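PDB 6INX: N-acetylglucosaminidase from Paenibacillus barengoltzii, which probably hydrolyses glycosidic bonds of N-acetylglucosamine-containing glycans or glycoproteins, as a TIM-barrel glycoside hydrolase of family 18. Local coordinates for residues A[104-109]-A[135-140]; A[64-69]-A[151-156]; A[249-254]-A[281-286]; A[184-189]-A[259-264]; A[321-326]-A[336-341]. All blocks are in the same frame, centred on the assembly; numbering follows the deposited sequence.

Following the chain from the N terminus, contact 2 opens at 64-69, and before it closes at 151-156 contact 1 has opened and closed, bringing strand 105-109 under helix 126-148. Strand 105-109 lies between the two strands of contact 2, so the pair ties the inside and the outside of one wall of the barrel; their centres are 7 Å apart. Contact 4 opens next at 184-189. Contact 3 opens at 249-254, before contact 4 closes at 259-264, and itself closes at 281-286, so these two cross; contact 4 joins a barrel loop to the inserted antiparallel sheet, and contact 3 packs a loop of that insertion on its edge strand. Contact 5 comes last, packing the final helix on barrel strand 320-324.

Contact 1. Residues A[104-109]-A[135-140]; sequences DGVDLD and RTMREA
Met137 leaves its helix with CG beside the backbone N (chi1 -68°); the chain runs straight on to SD, then bends at the last torsion, chi3 60°, which swings the CE methyl between Val106 and Leu108. Val106 has CG1 anti to its backbone N (chi1 171°), and this branch meets Met137 CE at 4.2 Å. Leu108 brings CD1 to the same methyl, also 4.2 Å from Met137 CE, and touches the sulfur with it. Both strand side chains cross the methionine side chain at about a right angle. This is the strand-under-helix layer of a TIM barrel: 105-109 is a barrel strand, 135-140 part of the helix 126-148 that follows it. Segment 104-109 carries the aspartates of what reads as the family 18 DxxDxDxE signature, the first just ahead of the strand. Asp107 is turned away from the helix, and its OD2 is hydrogen-bonded to Tyr10 OH. Leu154 of the next strand packs against Met137, and Leu108 also rests on Phe130 of the helix.

Contact 2. Residues A[64-69]-A[151-156]; sequences TILLSV and HYWLTI
The CH-pi contact comes first: the methyl CG2 of Thr64 sits over one face of the Trp153 indole, 3.6 Å from the centroid of its five-membered ring and only 7° off the ring normal. With chi1 at -60°, Thr64 holds CG2 anti to the backbone N and directs it down on the pyrrole part, while OG1 comes to lie by the benzo side, 3.8 Å from Trp153 CZ2. On the opposite face the ring is met by CD2 of His151, two residues earlier in the chain, and His29 adds an edge-to-face ring contact, so the indole is clasped from several directions.

The apolar packing is carried by Leu66, whose two methyls part company. CD2 reaches Trp153 CB at 3.6 Å; CD1 goes to Thr155, 3.7 Å from OG1, with the threonine methyl CG2 nearby. Polar bonding does not cross between the segments: Thr155 OG1 is hydrogen-bonded to Asp107 OD1, and Asp107 OD2 in turn to Ser68 OG.

The axes of strand segments 64-69 and 153-156 approach to 8.4 Å at an angle of 49°, with strand 105-109 hydrogen-bonded between them. Side chains that bridge second-neighbour strands in this way, meeting across the strand between, are what fills the interior of a parallel beta/alpha barrel, here towards the N-terminal ends of its strands.

Contact 3. Residues A[249-254]-A[281-286]; sequences RGLYQM and YWDEEA
Between barrel strands 230-235 and 320-324 the chain inserts a five-stranded antiparallel sheet, an arrangement that resembles the alpha/beta insertion known from many family 18 chitinases. This contact lies there, where loop 249-254 packs against 279-283, one of the two edge strands of the sheet, and the turn after it. Arg249 and Tyr281 make the outer part. The arginine chain is extended from CG to NE and crosses the ring at about a right angle, with CD over its centre, 3.6 Å from the Tyr281 centroid and 14° off the normal, a CH-pi contact. The guanidinium rises away from the face, displaced towards the rim, with Tyr281 CE1 at its edge: its plane is turned 68° from the ring, and CZ lies 5.8 Å from the centroid, at most a weak cation-pi attraction.

Deeper in, Leu251 brings CD2 to Asp283 OD2 at 3.8 Å, and its CG sits over the centre of the Tyr252 ring. Tyr252 also packs on Glu117 of the second subunit. The two oxygens of Asp283 have separate tasks. OD1 accepts from Glu285 N, an Asx turn, and from Ala286 N three residues on, completing an Asx motif. OD2 is bonded to His197 NE2 and accepts a hydrogen bond from a water that bridges the two segments, 2.6 Å from Asp283 OD2 and 2.6 Å from Tyr252 OH, in the plane of the Tyr252 ring.

Contact 4. Residues A[184-189]-A[259-264]; sequences TYDMRG and GGYGPD
Asp186 reaches Tyr261 through a water, and its side chain can be followed outward. CB points towards 259-264 from a backbone with positive phi; chi1 of -56° sets CG beside the backbone N, and the carboxylate then splits its work. OD1 is held by Tyr237 OH and by a salt bridge to Arg239 NE. OD2 accepts from a water 2.6 Å away, which lies in the plane of the Tyr261 ring, 2.6 Å from Tyr261 OH; directly, Asp186 OD2 and Tyr261 OH are 4.2 Å apart. Further along, Gly259 N donates to Gly189 O at 2.9 Å, and Gly259 O is bonded by Arg239 NH1. That one arginine therefore serves both segments. Tyr185 and Asp186 complete what looks like the family 18 MxYD motif. The motif begins at the end of barrel strand 179-183 and runs into the loop, while strand 260-264 is an outer strand of the inserted sheet, beside 237-241 and leading into helix 265-272.

Contact 5. Residues A[321-326]-A[336-341]; sequences VMFWEY and DALYQG
Leu338 closes on the strand with CD1 on Val321 and CD2 chiefly on Phe323. Its first torsion, chi1 -158°, carries CG anti to the backbone N, and chi2 60° then spreads the two methyls over Val321 and Phe323. CD1 presses against Val321 CG1 at 3.5 Å, closer than carbon pairs usually come, with Val321 CB just behind. CD2 meets Phe323 CD2 at 3.6 Å, lying obliquely to the ring. The other neighbours of Phe323 include the ring of Phe236, stacked on it.

The rest of the helix surface is looser: Tyr339 and Gln340 are exposed, and Asp336, partly exposed, pairs with Lys26 in a salt bridge. Past the packed part, the strand ends at a cis peptide between Trp324 and Glu325, as is found after the corresponding tryptophan in other family 18 enzymes.

Strand 320-324 is the last strand of the TIM barrel, between 230-235 and 6-12, and it closes the ring. Helix 333-341 lies over it from outside, with Leu338 also touching Val7 of strand 6-12 and Ile306 and Cys310 of helix 303-316.

Contact 1. Residues A[104-109]-A[135-140]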
# COMPACT_ATOMS: atom_id res chain seq x y z
N ASP A 104 20.26 12.82 27.37
CA ASP A 104 19.58 14.10 27.22
C ASP A 104 18.09 13.97 26.98
O ASP A 104 17.39 14.98 26.96
CB ASP A 104 20.23 14.90 26.09
CG ASP A 104 21.69 15.20 26.37
OD1 ASP A 104 21.97 15.72 27.48
OD2 ASP A 104 22.56 14.89 25.53
N GLY A 105 17.60 12.75 26.80
CA GLY A 105 16.17 12.57 26.60
C GLY A 105 15.88 11.19 26.05
O GLY A 105 16.75 10.31 26.05
N VAL A 106 14.66 11.04 25.56
CA VAL A 106 14.13 9.76 25.12
C VAL A 106 13.54 9.91 23.73
O VAL A 106 12.83 10.88 23.45
CB VAL A 106 13.07 9.22 26.10
CG1 VAL A 106 12.36 7.99 25.54
CG2 VAL A 106 13.72 8.91 27.44
N ASP A 107 13.84 8.95 22.87
CA ASP A 107 13.21 8.83 21.56
C ASP A 107 12.31 7.59 21.62
O ASP A 107 12.81 6.47 21.74
CB ASP A 107 14.28 8.66 20.48
CG ASP A 107 13.70 8.27 19.13
OD1 ASP A 107 12.84 9.02 18.63
OD2 ASP A 107 14.10 7.22 18.60
N LEU A 108 11.00 7.78 21.52
CA LEU A 108 10.08 6.65 21.61
C LEU A 108 9.87 6.04 20.23
O LEU A 108 9.46 6.73 19.29
CB LEU A 108 8.74 7.09 22.17
CG LEU A 108 8.02 5.98 22.93
CD1 LEU A 108 8.69 5.75 24.28
CD2 LEU A 108 6.55 6.32 23.11
N ASP A 109 10.12 4.73 20.12
CA ASP A 109 10.04 4.02 18.85
C ASP A 109 9.03 2.87 18.95
O ASP A 109 9.39 1.70 18.80
CB ASP A 109 11.43 3.49 18.48
CG ASP A 109 11.51 2.95 17.08
OD1 ASP A 109 10.58 3.19 16.29
OD2 ASP A 109 12.53 2.29 16.76
N ARG A 135 2.23 13.06 26.20
CA ARG A 135 1.98 14.22 27.05
C ARG A 135 2.51 13.96 28.46
O ARG A 135 3.20 14.81 29.04
CB ARG A 135 0.49 14.52 27.10
CG ARG A 135 0.14 15.72 27.98
CD ARG A 135 -1.35 15.94 28.14
NE ARG A 135 -2.08 15.83 26.89
CZ ARG A 135 -3.35 16.19 26.73
NH1 ARG A 135 -4.03 16.69 27.76
NH2 ARG A 135 -3.94 16.06 25.55
N THR A 136 2.23 12.78 29.01
CA THR A 136 2.65 12.46 30.37
C THR A 136 4.17 12.36 30.46
O THR A 136 4.78 12.82 31.44
CB THR A 136 2.01 11.14 30.78
OG1 THR A 136 0.59 11.26 30.69
CG2 THR A 136 2.38 10.77 32.21
N MET A 137 4.80 11.77 29.45
CA MET A 137 6.25 11.66 29.45
C MET A 137 6.90 13.04 29.32
O MET A 137 7.89 13.33 29.99
CB MET A 137 6.69 10.75 28.31
CG MET A 137 6.29 9.27 28.50
SD MET A 137 6.92 8.20 27.18
CE MET A 137 8.68 8.51 27.39
N ARG A 138 6.35 13.89 28.44
CA ARG A 138 6.87 15.25 28.31
C ARG A 138 6.72 16.02 29.61
O ARG A 138 7.64 16.73 30.03
CB ARG A 138 6.17 15.96 27.16
CG ARG A 138 6.38 17.48 27.15
CD ARG A 138 7.86 17.86 27.12
NE ARG A 138 8.42 17.65 25.80
CZ ARG A 138 9.71 17.73 25.51
NH1 ARG A 138 10.60 18.01 26.45
NH2 ARG A 138 10.11 17.51 24.26
N GLU A 139 5.57 15.88 30.28
CA GLU A 139 5.37 16.57 31.55
C GLU A 139 6.42 16.16 32.57
O GLU A 139 6.99 17.01 33.27
CB GLU A 139 3.96 16.29 32.07
CG GLU A 139 2.91 17.09 31.33
CD GLU A 139 1.50 16.58 31.54
OE1 GLU A 139 1.33 15.48 32.11
OE2 GLU A 139 0.54 17.27 31.12
N ALA A 140 6.72 14.86 32.67
CA ALA A 140 7.68 14.38 33.66
C ALA A 140 9.09 14.82 33.31
O ALA A 140 9.86 15.22 34.19
CB ALA A 140 7.62 12.85 33.76

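Contact 2. Residues A[64-69]-A[151-156]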
# COMPACT_ATOMS: atom_id res chain seq x y z
N THR A 64 23.60 15.92 21.33
CA THR A 64 22.46 15.50 22.14
C THR A 64 22.33 13.98 22.04
O THR A 64 22.28 13.43 20.94
CB THR A 64 21.18 16.17 21.63
OG1 THR A 64 21.31 17.60 21.71
CG2 THR A 64 19.95 15.74 22.43
N ILE A 65 22.29 13.31 23.19
CA ILE A 65 22.28 11.85 23.25
C ILE A 65 20.93 11.40 23.78
O ILE A 65 20.59 11.65 24.94
CB ILE A 65 23.43 11.30 24.11
CG1 ILE A 65 24.77 11.80 23.58
CG2 ILE A 65 23.41 9.77 24.12
CD1 ILE A 65 25.96 11.26 24.36
N LEU A 66 20.16 10.71 22.94
CA LEU A 66 18.85 10.21 23.31
C LEU A 66 18.88 8.69 23.49
O LEU A 66 19.63 7.98 22.82
CB LEU A 66 17.81 10.56 22.24
CG LEU A 66 17.78 12.03 21.83
CD1 LEU A 66 16.80 12.25 20.68
CD2 LEU A 66 17.44 12.92 23.02
N LEU A 67 18.05 8.20 24.40
CA LEU A 67 17.82 6.76 24.50
C LEU A 67 16.60 6.42 23.66
O LEU A 67 15.50 6.92 23.94
CB LEU A 67 17.57 6.37 25.95
CG LEU A 67 17.16 4.90 26.15
CD1 LEU A 67 18.31 3.93 25.83
CD2 LEU A 67 16.67 4.69 27.59
N SER A 68 16.79 5.60 22.63
CA SER A 68 15.65 5.15 21.85
C SER A 68 15.04 3.94 22.53
O SER A 68 15.75 3.02 22.93
CB SER A 68 16.07 4.80 20.43
OG SER A 68 14.94 4.49 19.63
N VAL A 69 13.72 3.94 22.66
CA VAL A 69 13.00 2.90 23.40
C VAL A 69 12.06 2.22 22.43
O VAL A 69 11.17 2.86 21.87
CB VAL A 69 12.21 3.51 24.57
CG1 VAL A 69 11.41 2.43 25.29
CG2 VAL A 69 13.16 4.20 25.55
N HIS A 151 17.06 21.57 29.59
CA HIS A 151 16.03 20.96 28.75
C HIS A 151 16.31 19.47 28.63
O HIS A 151 17.46 19.06 28.48
CB HIS A 151 16.09 21.58 27.35
CG HIS A 151 15.01 21.10 26.42
ND1 HIS A 151 13.67 21.29 26.67
CD2 HIS A 151 15.09 20.46 25.23
CE1 HIS A 151 12.96 20.78 25.67
NE2 HIS A 151 13.80 20.27 24.78
N TYR A 152 15.25 18.67 28.70
CA TYR A 152 15.32 17.27 28.33
C TYR A 152 14.46 17.07 27.10
O TYR A 152 13.43 17.74 26.94
CB TYR A 152 14.84 16.38 29.48
CG TYR A 152 15.86 16.24 30.58
CD1 TYR A 152 17.05 15.56 30.37
CD2 TYR A 152 15.62 16.77 31.85
CE1 TYR A 152 18.00 15.44 31.38
CE2 TYR A 152 16.56 16.65 32.86
CZ TYR A 152 17.74 15.98 32.62
OH TYR A 152 18.67 15.86 33.63
N TRP A 153 14.89 16.18 26.21
CA TRP A 153 14.30 16.00 24.89
C TRP A 153 13.32 14.83 24.87
O TRP A 153 13.51 13.83 25.56
CB TRP A 153 15.39 15.72 23.85
CG TRP A 153 16.34 16.87 23.62
CD1 TRP A 153 17.19 17.43 24.54
CD2 TRP A 153 16.54 17.58 22.40
NE1 TRP A 153 17.91 18.44 23.96
CE2 TRP A 153 17.52 18.56 22.64
CE3 TRP A 153 15.99 17.48 21.12
CZ2 TRP A 153 17.96 19.44 21.66
CZ3 TRP A 153 16.42 18.36 20.14
CH2 TRP A 153 17.40 19.32 20.42
N LEU A 154 12.30 14.95 24.02
CA LEU A 154 11.40 13.85 23.72
C LEU A 154 11.13 13.87 22.23
O LEU A 154 10.69 14.90 21.70
CB LEU A 154 10.08 13.97 24.50
CG LEU A 154 9.11 12.79 24.34
CD1 LEU A 154 9.73 11.51 24.90
CD2 LEU A 154 7.79 13.12 25.01
N THR A 155 11.43 12.77 21.55
CA THR A 155 11.17 12.63 20.12
C THR A 155 10.49 11.29 19.90
O THR A 155 10.35 10.49 20.83
CB THR A 155 12.47 12.69 19.30
OG1 THR A 155 13.29 11.57 19.63
CG2 THR A 155 13.26 13.98 19.59
N ILE A 156 10.04 11.06 18.67
CA ILE A 156 9.53 9.76 18.26
C ILE A 156 10.14 9.40 16.92
O ILE A 156 10.58 10.26 16.16
CB ILE A 156 7.99 9.67 18.17
CG1 ILE A 156 7.47 10.57 17.03
CG2 ILE A 156 7.34 9.96 19.52
CD1 ILE A 156 5.97 10.40 16.76

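Contact 3. Residues A[249-254]-A[281-286]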
# COMPACT_ATOMS: atom_id res chain seq x y z
N ARG A 249 14.78 -4.25 -15.59
CA ARG A 249 15.92 -4.20 -14.68
C ARG A 249 15.54 -4.61 -13.26
O ARG A 249 16.14 -4.15 -12.29
CB ARG A 249 16.63 -2.83 -14.68
CG ARG A 249 17.12 -2.39 -16.05
CD ARG A 249 17.50 -0.92 -16.03
NE ARG A 249 17.44 -0.35 -17.37
CZ ARG A 249 16.34 0.16 -17.91
NH1 ARG A 249 15.20 0.17 -17.22
NH2 ARG A 249 16.37 0.65 -19.14
N GLY A 250 14.54 -5.48 -13.15
CA GLY A 250 14.10 -5.99 -11.86
C GLY A 250 13.13 -5.09 -11.11
O GLY A 250 12.65 -5.50 -10.04
N LEU A 251 12.85 -3.89 -11.60
CA LEU A 251 12.08 -2.89 -10.87
C LEU A 251 10.59 -3.08 -11.13
O LEU A 251 10.16 -3.21 -12.28
CB LEU A 251 12.52 -1.49 -11.31
CG LEU A 251 11.90 -0.30 -10.59
CD1 LEU A 251 12.30 -0.28 -9.13
CD2 LEU A 251 12.33 1.00 -11.25
N TYR A 252 9.81 -3.15 -10.05
CA TYR A 252 8.35 -3.33 -10.12
C TYR A 252 7.99 -4.70 -10.69
O TYR A 252 7.05 -4.84 -11.48
CB TYR A 252 7.63 -2.17 -10.81
CG TYR A 252 8.08 -0.83 -10.29
CD1 TYR A 252 8.35 -0.65 -8.94
CD2 TYR A 252 8.30 0.24 -11.14
CE1 TYR A 252 8.79 0.55 -8.45
CE2 TYR A 252 8.75 1.45 -10.65
CZ TYR A 252 9.00 1.59 -9.30
OH TYR A 252 9.46 2.78 -8.79
N GLN A 253 8.74 -5.72 -10.28
CA GLN A 253 8.53 -7.10 -10.65
C GLN A 253 8.10 -7.90 -9.43
O GLN A 253 8.39 -7.54 -8.29
CB GLN A 253 9.82 -7.71 -11.20
CG GLN A 253 10.39 -6.98 -12.41
CD GLN A 253 9.40 -6.89 -13.54
OE1 GLN A 253 8.86 -7.90 -13.99
NE2 GLN A 253 9.14 -5.67 -13.99
N MET A 254 7.45 -9.03 -9.68
CA MET A 254 6.92 -9.84 -8.60
C MET A 254 7.91 -10.94 -8.24
O MET A 254 8.37 -11.69 -9.11
CB MET A 254 5.58 -10.47 -8.99
CG MET A 254 4.84 -11.10 -7.80
SD MET A 254 3.46 -12.15 -8.27
CE MET A 254 2.16 -10.93 -8.37
N TYR A 281 21.96 0.68 -11.26
CA TYR A 281 21.12 1.58 -12.04
C TYR A 281 20.71 2.75 -11.16
O TYR A 281 20.66 2.65 -9.93
CB TYR A 281 19.89 0.84 -12.55
CG TYR A 281 20.25 -0.32 -13.44
CD1 TYR A 281 20.71 -0.10 -14.74
CD2 TYR A 281 20.15 -1.62 -12.99
CE1 TYR A 281 21.05 -1.15 -15.55
CE2 TYR A 281 20.48 -2.69 -13.81
CZ TYR A 281 20.93 -2.44 -15.09
OH TYR A 281 21.27 -3.50 -15.90
N TRP A 282 20.44 3.88 -11.80
CA TRP A 282 19.97 5.08 -11.12
C TRP A 282 18.57 5.40 -11.62
O TRP A 282 18.35 5.50 -12.83
CB TRP A 282 20.92 6.26 -11.37
CG TRP A 282 20.46 7.56 -10.76
CD1 TRP A 282 19.94 8.63 -11.41
CD2 TRP A 282 20.48 7.90 -9.36
NE1 TRP A 282 19.63 9.63 -10.51
CE2 TRP A 282 19.95 9.20 -9.24
CE3 TRP A 282 20.88 7.24 -8.20
CZ2 TRP A 282 19.83 9.85 -8.02
CZ3 TRP A 282 20.76 7.89 -6.98
CH2 TRP A 282 20.23 9.18 -6.90
N ASP A 283 17.63 5.51 -10.69
CA ASP A 283 16.26 5.92 -11.00
C ASP A 283 16.21 7.44 -10.91
O ASP A 283 16.19 8.01 -9.82
CB ASP A 283 15.29 5.26 -10.03
CG ASP A 283 13.85 5.48 -10.39
OD1 ASP A 283 13.53 6.57 -10.90
OD2 ASP A 283 13.03 4.57 -10.12
N GLU A 284 16.21 8.10 -12.07
CA GLU A 284 16.23 9.56 -12.12
C GLU A 284 14.94 10.19 -11.61
O GLU A 284 14.95 11.37 -11.26
CB GLU A 284 16.51 10.05 -13.55
CG GLU A 284 17.92 9.75 -14.04
CD GLU A 284 18.20 10.38 -15.40
OE1 GLU A 284 18.12 11.62 -15.52
OE2 GLU A 284 18.51 9.63 -16.35
N GLU A 285 13.84 9.44 -11.57
CA GLU A 285 12.63 10.03 -11.03
C GLU A 285 12.59 9.92 -9.51
O GLU A 285 12.35 10.91 -8.82
CB GLU A 285 11.38 9.39 -11.63
CG GLU A 285 10.11 10.12 -11.21
CD GLU A 285 8.86 9.58 -11.87
OE1 GLU A 285 8.92 8.47 -12.43
OE2 GLU A 285 7.81 10.26 -11.84
N ALA A 286 12.87 8.73 -8.99
CA ALA A 286 12.82 8.52 -7.55
C ALA A 286 14.03 9.12 -6.85
O ALA A 286 13.99 9.31 -5.63
CB ALA A 286 12.75 7.02 -7.26
O HOH W 1 10.44 4.54 -10.43

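Contact 4. Residues A[184-189]-A[259-264]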
# COMPACT_ATOMS: atom_id res chain seq x y z
N THR A 184 11.62 6.98 6.87
CA THR A 184 11.49 6.87 5.42
C THR A 184 12.48 5.84 4.86
O THR A 184 13.31 6.11 3.98
CB THR A 184 11.58 8.23 4.73
OG1 THR A 184 12.81 8.88 5.08
CG2 THR A 184 10.41 9.12 5.14
N TYR A 185 12.37 4.63 5.41
CA TYR A 185 13.11 3.46 4.98
C TYR A 185 12.25 2.25 5.34
O TYR A 185 11.28 2.37 6.09
CB TYR A 185 14.53 3.39 5.58
CG TYR A 185 14.69 3.71 7.05
CD1 TYR A 185 14.24 2.84 8.02
CD2 TYR A 185 15.32 4.89 7.46
CE1 TYR A 185 14.40 3.13 9.37
CE2 TYR A 185 15.50 5.18 8.81
CZ TYR A 185 15.02 4.30 9.75
OH TYR A 185 15.18 4.56 11.10
N ASP A 186 12.62 1.09 4.80
CA ASP A 186 11.73 -0.09 4.84
C ASP A 186 10.34 0.25 4.31
O ASP A 186 9.35 -0.38 4.70
CB ASP A 186 11.60 -0.71 6.24
CG ASP A 186 12.91 -1.09 6.85
OD1 ASP A 186 13.85 -1.44 6.11
OD2 ASP A 186 13.00 -1.05 8.10
N MET A 187 10.24 1.26 3.43
CA MET A 187 8.92 1.68 2.96
C MET A 187 8.30 0.64 2.04
O MET A 187 7.07 0.60 1.90
CB MET A 187 8.99 3.04 2.27
CG MET A 187 9.24 4.19 3.25
SD MET A 187 9.17 5.84 2.55
CE MET A 187 10.68 5.84 1.57
N ARG A 188 9.15 -0.16 1.41
CA ARG A 188 8.80 -1.39 0.72
C ARG A 188 9.76 -2.43 1.27
O ARG A 188 10.97 -2.21 1.28
CB ARG A 188 9.01 -1.23 -0.78
CG ARG A 188 8.12 -0.16 -1.37
CD ARG A 188 8.55 0.26 -2.78
NE ARG A 188 7.65 1.29 -3.26
CZ ARG A 188 7.65 2.57 -2.87
NH1 ARG A 188 8.53 2.99 -1.96
NH2 ARG A 188 6.75 3.42 -3.35
N GLY A 189 9.22 -3.55 1.74
CA GLY A 189 10.05 -4.52 2.43
C GLY A 189 9.32 -5.81 2.71
O GLY A 189 8.82 -6.45 1.79
N GLY A 259 10.38 -8.56 0.51
CA GLY A 259 11.66 -7.90 0.50
C GLY A 259 12.31 -7.93 1.86
O GLY A 259 12.05 -7.08 2.71
N GLY A 260 13.14 -8.94 2.09
CA GLY A 260 13.84 -9.05 3.34
C GLY A 260 15.02 -8.12 3.38
O GLY A 260 15.31 -7.38 2.45
N TYR A 261 15.73 -8.15 4.50
CA TYR A 261 16.96 -7.37 4.57
C TYR A 261 17.96 -7.89 3.55
O TYR A 261 18.12 -9.10 3.37
CB TYR A 261 17.57 -7.47 5.97
CG TYR A 261 16.87 -6.63 6.99
CD1 TYR A 261 16.88 -5.24 6.92
CD2 TYR A 261 16.18 -7.23 8.04
CE1 TYR A 261 16.23 -4.48 7.87
CE2 TYR A 261 15.53 -6.48 8.98
CZ TYR A 261 15.56 -5.11 8.90
OH TYR A 261 14.91 -4.36 9.85
N GLY A 262 18.63 -6.96 2.89
CA GLY A 262 19.74 -7.29 2.05
C GLY A 262 21.03 -6.94 2.75
O GLY A 262 21.08 -6.69 3.96
N PRO A 263 22.12 -6.90 1.98
CA PRO A 263 23.41 -6.54 2.57
C PRO A 263 23.40 -5.12 3.13
O PRO A 263 22.70 -4.23 2.63
CB PRO A 263 24.38 -6.66 1.38
CG PRO A 263 23.67 -7.57 0.40
CD PRO A 263 22.22 -7.29 0.57
N ASP A 264 24.19 -4.90 4.18
CA ASP A 264 24.41 -3.53 4.61
C ASP A 264 25.32 -2.81 3.63
O ASP A 264 25.87 -3.41 2.69
CB ASP A 264 24.92 -3.45 6.06
CG ASP A 264 26.29 -4.09 6.26
OD1 ASP A 264 27.02 -4.35 5.29
OD2 ASP A 264 26.64 -4.31 7.44
O HOH W 2 14.95 -1.80 9.66

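Contact 5. Residues A[321-326]-A[336-341]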
# COMPACT_ATOMS: atom_id res chain seq x y z
N VAL A 321 18.05 15.19 8.96
CA VAL A 321 18.08 13.80 8.52
C VAL A 321 18.57 12.92 9.66
O VAL A 321 19.46 13.31 10.42
CB VAL A 321 19.00 13.62 7.29
CG1 VAL A 321 19.01 12.15 6.83
CG2 VAL A 321 18.60 14.56 6.16
N MET A 322 17.97 11.74 9.78
CA MET A 322 18.48 10.69 10.66
C MET A 322 18.80 9.45 9.84
O MET A 322 18.32 9.28 8.71
CB MET A 322 17.50 10.38 11.80
CG MET A 322 16.17 9.83 11.33
SD MET A 322 16.25 8.05 11.06
CE MET A 322 14.48 7.70 11.01
N PHE A 323 19.62 8.56 10.41
CA PHE A 323 19.97 7.34 9.71
C PHE A 323 19.96 6.12 10.62
O PHE A 323 20.24 6.20 11.82
CB PHE A 323 21.32 7.46 8.98
CG PHE A 323 22.51 7.66 9.88
CD1 PHE A 323 23.15 6.58 10.46
CD2 PHE A 323 23.01 8.94 10.11
CE1 PHE A 323 24.27 6.77 11.28
CE2 PHE A 323 24.12 9.13 10.91
CZ PHE A 323 24.75 8.05 11.49
N TRP A 324 19.62 4.99 10.02
CA TRP A 324 19.77 3.66 10.62
C TRP A 324 20.73 2.89 9.74
O TRP A 324 20.46 2.73 8.54
CB TRP A 324 18.43 2.92 10.65
CG TRP A 324 18.59 1.55 11.24
CD1 TRP A 324 19.00 0.41 10.60
CD2 TRP A 324 18.45 1.20 12.62
NE1 TRP A 324 19.08 -0.63 11.49
CE2 TRP A 324 18.75 -0.17 12.74
CE3 TRP A 324 18.08 1.92 13.76
CZ2 TRP A 324 18.69 -0.83 13.96
CZ3 TRP A 324 18.02 1.26 14.96
CH2 TRP A 324 18.33 -0.11 15.06
N GLU A 325 21.85 2.40 10.29
CA GLU A 325 22.35 2.58 11.65
C GLU A 325 23.88 2.69 11.52
O GLU A 325 24.46 2.23 10.54
CB GLU A 325 21.96 1.36 12.50
CG GLU A 325 22.43 1.39 13.96
CD GLU A 325 23.80 0.74 14.15
OE1 GLU A 325 24.22 -0.01 13.25
OE2 GLU A 325 24.46 0.99 15.18
N TYR A 326 24.53 3.28 12.53
CA TYR A 326 25.96 3.63 12.46
C TYR A 326 26.84 2.48 11.98
O TYR A 326 27.71 2.67 11.11
CB TYR A 326 26.41 4.12 13.83
CG TYR A 326 27.90 4.26 14.03
CD1 TYR A 326 28.56 5.44 13.73
CD2 TYR A 326 28.64 3.21 14.55
CE1 TYR A 326 29.93 5.56 13.92
CE2 TYR A 326 30.00 3.32 14.75
CZ TYR A 326 30.63 4.49 14.44
OH TYR A 326 31.99 4.58 14.64
N ASP A 336 29.68 10.77 6.08
CA ASP A 336 30.35 11.93 5.51
C ASP A 336 29.46 12.66 4.51
O ASP A 336 29.38 13.89 4.51
CB ASP A 336 31.66 11.49 4.85
CG ASP A 336 32.82 12.38 5.22
OD1 ASP A 336 32.77 13.01 6.29
OD2 ASP A 336 33.78 12.45 4.43
N ALA A 337 28.78 11.90 3.64
CA ALA A 337 27.89 12.52 2.66
C ALA A 337 26.77 13.29 3.33
O ALA A 337 26.40 14.39 2.89
CB ALA A 337 27.32 11.44 1.73
N LEU A 338 26.20 12.74 4.41
CA LEU A 338 25.16 13.44 5.15
C LEU A 338 25.70 14.71 5.78
O LEU A 338 25.08 15.78 5.68
CB LEU A 338 24.60 12.50 6.23
CG LEU A 338 23.21 12.78 6.78
CD1 LEU A 338 22.23 12.73 5.64
CD2 LEU A 338 22.87 11.74 7.84
N TYR A 339 26.85 14.61 6.43
CA TYR A 339 27.47 15.78 7.06
C TYR A 339 27.76 16.88 6.04
O TYR A 339 27.49 18.06 6.29
CB TYR A 339 28.75 15.35 7.78
CG TYR A 339 29.54 16.49 8.35
CD1 TYR A 339 29.08 17.20 9.45
CD2 TYR A 339 30.76 16.86 7.79
CE1 TYR A 339 29.81 18.25 9.98
CE2 TYR A 339 31.49 17.91 8.31
CZ TYR A 339 31.01 18.59 9.40
OH TYR A 339 31.74 19.64 9.93
N GLN A 340 28.32 16.51 4.89
CA GLN A 340 28.62 17.50 3.86
C GLN A 340 27.35 18.12 3.28
O GLN A 340 27.33 19.30 2.94
CB GLN A 340 29.40 16.85 2.73
CG GLN A 340 30.76 16.35 3.10
CD GLN A 340 31.30 15.43 2.03
OE1 GLN A 340 30.64 15.20 1.00
NE2 GLN A 340 32.49 14.89 2.25
N GLY A 341 26.29 17.32 3.13
CA GLY A 341 25.09 17.80 2.50
C GLY A 341 24.27 18.75 3.35
O GLY A 341 23.41 19.45 2.81